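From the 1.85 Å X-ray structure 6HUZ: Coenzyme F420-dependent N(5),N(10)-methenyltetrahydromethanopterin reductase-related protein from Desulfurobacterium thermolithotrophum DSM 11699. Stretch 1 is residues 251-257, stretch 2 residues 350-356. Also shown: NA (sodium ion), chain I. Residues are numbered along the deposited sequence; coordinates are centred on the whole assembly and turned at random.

Stretch 1 251-257: TKYGLEG
Stretch 2 350-356: NVSERNK

What backbones meet here? Residues 251-257 belong to a longer helix kinked near Gly-254, where phi/psi swings to 74/178 and the N atoms of Leu-255 and Glu-256 lack bonds to the preceding turn. The other stretch folds back through a type I turn from Ser-352 to Asn-355, tied by Asn-355 N to Ser-352 O (2.8 Å), Arg-354 N to Asn-350 O (3.0 Å) and Lys-356 N to Val-351 O (2.8 Å); Asn-355 is left-handed at 62/46. CA atoms lie 7.8 Å apart for Lys-252 and Val-351, 6.0 Å for Tyr-253 and Lys-356.

What joins the stretches, with no direct hydrogen bond between them? A sodium ion bridges Glu-256 OE1 (3.0 Å) and Lys-356 O (2.9 Å), assisted by a water at 2.8 Å and two atoms elsewhere in the structure. Glu-256 points toward the loop with chi1 70° (p), chi2 -91° and chi3 33°. Its OE2 lies 3.5 Å from Lys-356 O; both are acceptors, and the nearby cation can offset their repulsion.

What packs around this bridge? Val-351 (chi1 152°, t) points toward the helix, its CG1 4.0 Å from Lys-252 O. Gly-254 CA sits 4.1 Å from Lys-356 O; an ideal CB there would clash with that oxygen and the sodium.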

ATOM      1  N   THR A 251      -0.975  -5.549   8.665  1.00 24.07           N
ATOM      2  CA  THR A 251      -1.974  -5.352   9.734  1.00 23.68           C
ATOM      3  C   THR A 251      -2.382  -6.619  10.423  1.00 28.04           C
ATOM      4  O   THR A 251      -2.484  -6.688  11.653  1.00 29.60           O
ATOM      5  CB  THR A 251      -3.247  -4.700   9.164  1.00 27.90           C
ATOM      6  OG1 THR A 251      -2.908  -3.400   8.731  1.00 28.44           O
ATOM      7  CG2 THR A 251      -4.415  -4.619  10.183  1.00 26.35           C
ATOM      8  N   LYS A 252      -2.678  -7.627   9.646  1.00 26.77           N
ATOM      9  CA  LYS A 252      -3.132  -8.858  10.230  1.00 26.84           C
ATOM     10  C   LYS A 252      -2.025  -9.774  10.722  1.00 33.40           C
ATOM     11  O   LYS A 252      -2.168 -10.384  11.784  1.00 35.24           O
ATOM     12  CB  LYS A 252      -3.950  -9.601   9.157  1.00 28.83           C
ATOM     13  CG  LYS A 252      -4.521 -10.935   9.563  1.00 41.19           C
ATOM     14  CD  LYS A 252      -5.716 -10.802  10.447  1.00 51.18           C
ATOM     15  CE  LYS A 252      -6.529 -12.076  10.433  1.00 47.58           C
ATOM     16  NZ  LYS A 252      -7.786 -11.897  11.199  1.00 72.06           N
ATOM     17  N   TYR A 253      -0.965  -9.924   9.952  1.00 29.59           N
ATOM     18  CA  TYR A 253       0.081 -10.896  10.298  1.00 29.26           C
ATOM     19  C   TYR A 253       1.448 -10.339  10.608  1.00 30.27           C
ATOM     20  O   TYR A 253       2.357 -11.116  10.861  1.00 31.15           O
ATOM     21  CB  TYR A 253       0.202 -11.959   9.158  1.00 30.58           C
ATOM     22  CG  TYR A 253      -1.103 -12.575   8.691  1.00 33.95           C
ATOM     23  CD1 TYR A 253      -1.774 -13.516   9.469  1.00 38.69           C
ATOM     24  CD2 TYR A 253      -1.621 -12.286   7.434  1.00 33.11           C
ATOM     25  CE1 TYR A 253      -2.945 -14.132   9.012  1.00 36.70           C
ATOM     26  CE2 TYR A 253      -2.802 -12.860   6.989  1.00 35.69           C
ATOM     27  CZ  TYR A 253      -3.464 -13.785   7.778  1.00 39.54           C
ATOM     28  OH  TYR A 253      -4.640 -14.320   7.302  1.00 49.73           O
ATOM     29  N   GLY A 254       1.598  -9.032  10.632  1.00 29.10           N
ATOM     30  CA  GLY A 254       2.888  -8.414  10.937  1.00 26.73           C
ATOM     31  C   GLY A 254       3.878  -8.534   9.796  1.00 29.90           C
ATOM     32  O   GLY A 254       3.607  -9.159   8.767  1.00 28.98           O
ATOM     33  N   LEU A 255       5.035  -7.961   9.978  1.00 28.37           N
ATOM     34  CA  LEU A 255       6.065  -8.021   8.930  1.00 29.49           C
ATOM     35  C   LEU A 255       6.530  -9.443   8.652  1.00 31.77           C
ATOM     36  O   LEU A 255       6.905  -9.773   7.531  1.00 30.85           O
ATOM     37  CB  LEU A 255       7.284  -7.192   9.387  1.00 29.22           C
ATOM     38  CG  LEU A 255       7.187  -5.683   9.145  1.00 32.25           C
ATOM     39  CD1 LEU A 255       8.271  -4.948   9.948  1.00 31.21           C
ATOM     40  CD2 LEU A 255       7.276  -5.374   7.654  1.00 35.48           C
ATOM     41  N   GLU A 256       6.544 -10.276   9.678  1.00 27.63           N
ATOM     42  CA  GLU A 256       6.981 -11.648   9.505  1.00 30.30           C
ATOM     43  C   GLU A 256       5.990 -12.385   8.611  1.00 27.84           C
ATOM     44  O   GLU A 256       6.408 -13.172   7.806  1.00 26.69           O
ATOM     45  CB  GLU A 256       7.193 -12.349  10.863  1.00 31.19           C
ATOM     46  CG  GLU A 256       5.937 -12.659  11.667  1.00 47.52           C
ATOM     47  CD  GLU A 256       5.495 -11.576  12.643  1.00 55.66           C
ATOM     48  OE1 GLU A 256       5.705 -10.378  12.351  1.00 34.53           O
ATOM     49  OE2 GLU A 256       4.933 -11.925  13.705  1.00 59.90           O
ATOM     50  N   GLY A 257       4.705 -12.103   8.745  1.00 25.81           N
ATOM     51  CA  GLY A 257       3.684 -12.739   7.935  1.00 23.16           C
ATOM     52  C   GLY A 257       3.780 -12.243   6.500  1.00 28.80           C
ATOM     53  O   GLY A 257       3.700 -13.027   5.564  1.00 31.93           O
ATOM     54  N   ASN A 350      -2.253  -5.373  21.674  1.00 78.80           N
ATOM     55  CA  ASN A 350      -3.133  -6.169  20.828  1.00 76.38           C
ATOM     56  C   ASN A 350      -2.315  -7.229  20.060  1.00 79.07           C
ATOM     57  O   ASN A 350      -1.461  -7.874  20.673  1.00 78.89           O
ATOM     58  CB  ASN A 350      -3.954  -5.251  19.900  1.00 77.23           C
ATOM     59  CG  ASN A 350      -5.058  -4.476  20.604  1.00105.77           C
ATOM     60  OD1 ASN A 350      -5.372  -4.721  21.780  1.00110.11           O
ATOM     61  ND2 ASN A 350      -5.682  -3.522  19.899  1.00 76.23           N
ATOM     62  N   VAL A 351      -2.570  -7.427  18.744  1.00 72.76           N
ATOM     63  CA  VAL A 351      -1.860  -8.426  17.928  1.00 71.72           C
ATOM     64  C   VAL A 351      -0.339  -8.188  17.947  1.00 75.55           C
ATOM     65  O   VAL A 351       0.420  -9.146  18.123  1.00 77.24           O
ATOM     66  CB  VAL A 351      -2.470  -8.494  16.490  1.00 75.02           C
ATOM     67  CG1 VAL A 351      -1.453  -8.942  15.435  1.00 74.34           C
ATOM     68  CG2 VAL A 351      -3.695  -9.405  16.475  1.00 74.52           C
ATOM     69  N   SER A 352       0.107  -6.927  17.794  1.00 67.08           N
ATOM     70  CA  SER A 352       1.536  -6.613  17.824  1.00 66.71           C
ATOM     71  C   SER A 352       2.124  -7.007  19.186  1.00 71.31           C
ATOM     72  O   SER A 352       3.142  -7.703  19.223  1.00 70.96           O
ATOM     73  CB  SER A 352       1.772  -5.129  17.556  1.00 72.06           C
ATOM     74  OG  SER A 352       1.522  -4.805  16.197  1.00 73.89           O
ATOM     75  N   GLU A 353       1.471  -6.587  20.297  1.00 66.75           N
ATOM     76  CA  GLU A 353       1.912  -6.897  21.676  1.00 68.62           C
ATOM     77  C   GLU A 353       2.068  -8.406  21.911  1.00 77.19           C
ATOM     78  O   GLU A 353       3.017  -8.833  22.573  1.00 78.72           O
ATOM     79  CB  GLU A 353       0.912  -6.353  22.723  1.00 70.48           C
ATOM     80  CG  GLU A 353       1.276  -5.005  23.309  1.00 75.93           C
ATOM     81  CD  GLU A 353       0.107  -4.294  23.967  1.00124.06           C
ATOM     82  OE1 GLU A 353      -0.565  -4.917  24.822  1.00126.24           O
ATOM     83  OE2 GLU A 353      -0.138  -3.113  23.628  1.00128.29           O
ATOM     84  N   ARG A 354       1.131  -9.209  21.376  1.00 75.15           N
ATOM     85  CA  ARG A 354       1.151 -10.666  21.521  1.00 76.89           C
ATOM     86  C   ARG A 354       2.147 -11.310  20.542  1.00 85.65           C
ATOM     87  O   ARG A 354       2.209 -12.535  20.460  1.00 86.11           O
ATOM     88  CB  ARG A 354      -0.258 -11.236  21.283  1.00 76.53           C
ATOM     89  CG  ARG A 354      -1.298 -10.755  22.290  1.00 76.66           C
ATOM     90  CD  ARG A 354      -2.714 -10.811  21.728  1.00 72.07           C
ATOM     91  NE  ARG A 354      -3.714 -10.849  22.805  1.00 90.31           N
ATOM     92  CZ  ARG A 354      -4.564 -11.852  23.033  1.00103.43           C
ATOM     93  NH1 ARG A 354      -4.557 -12.933  22.253  1.00 79.50           N
ATOM     94  NH2 ARG A 354      -5.428 -11.784  24.042  1.00 72.70           N
ATOM     95  N   ASN A 355       2.918 -10.478  19.807  1.00 84.92           N
ATOM     96  CA  ASN A 355       3.920 -10.886  18.824  1.00 85.35           C
ATOM     97  C   ASN A 355       3.272 -11.670  17.678  1.00 90.71           C
ATOM     98  O   ASN A 355       3.779 -12.721  17.278  1.00 93.68           O
ATOM     99  CB  ASN A 355       5.081 -11.656  19.489  1.00 86.35           C
ATOM    100  CG  ASN A 355       5.885 -10.832  20.480  1.00110.61           C
ATOM    101  OD1 ASN A 355       5.372  -9.926  21.154  1.00102.68           O
ATOM    102  ND2 ASN A 355       7.173 -11.128  20.593  1.00 97.89           N
ATOM    103  N   LYS A 356       2.143 -11.148  17.151  1.00 84.26           N
ATOM    104  CA  LYS A 356       1.404 -11.776  16.047  1.00 78.30           C
ATOM    105  C   LYS A 356       1.460 -10.916  14.766  1.00116.78           C
ATOM    106  O   LYS A 356       2.216  -9.946  14.674  1.00 74.68           O
ATOM    107  CB  LYS A 356      -0.071 -12.030  16.446  1.00 81.47           C
ATOM    108  CG  LYS A 356      -0.334 -13.311  17.252  1.00 74.04           C
ATOM    109  CD  LYS A 356      -1.296 -13.028  18.429  1.00 73.37           C
ATOM    110  CE  LYS A 356      -1.827 -14.263  19.136  1.00 68.73           C
ATOM    111  NZ  LYS A 356      -2.807 -15.018  18.300  1.00 68.00           N
TER
HETATM  112 NA    NA I 408       4.602  -8.308  14.197  1.00 47.49          NA
HETATM  113  O   HOH W   1       5.792  -8.323  16.674  1.00 55.27           O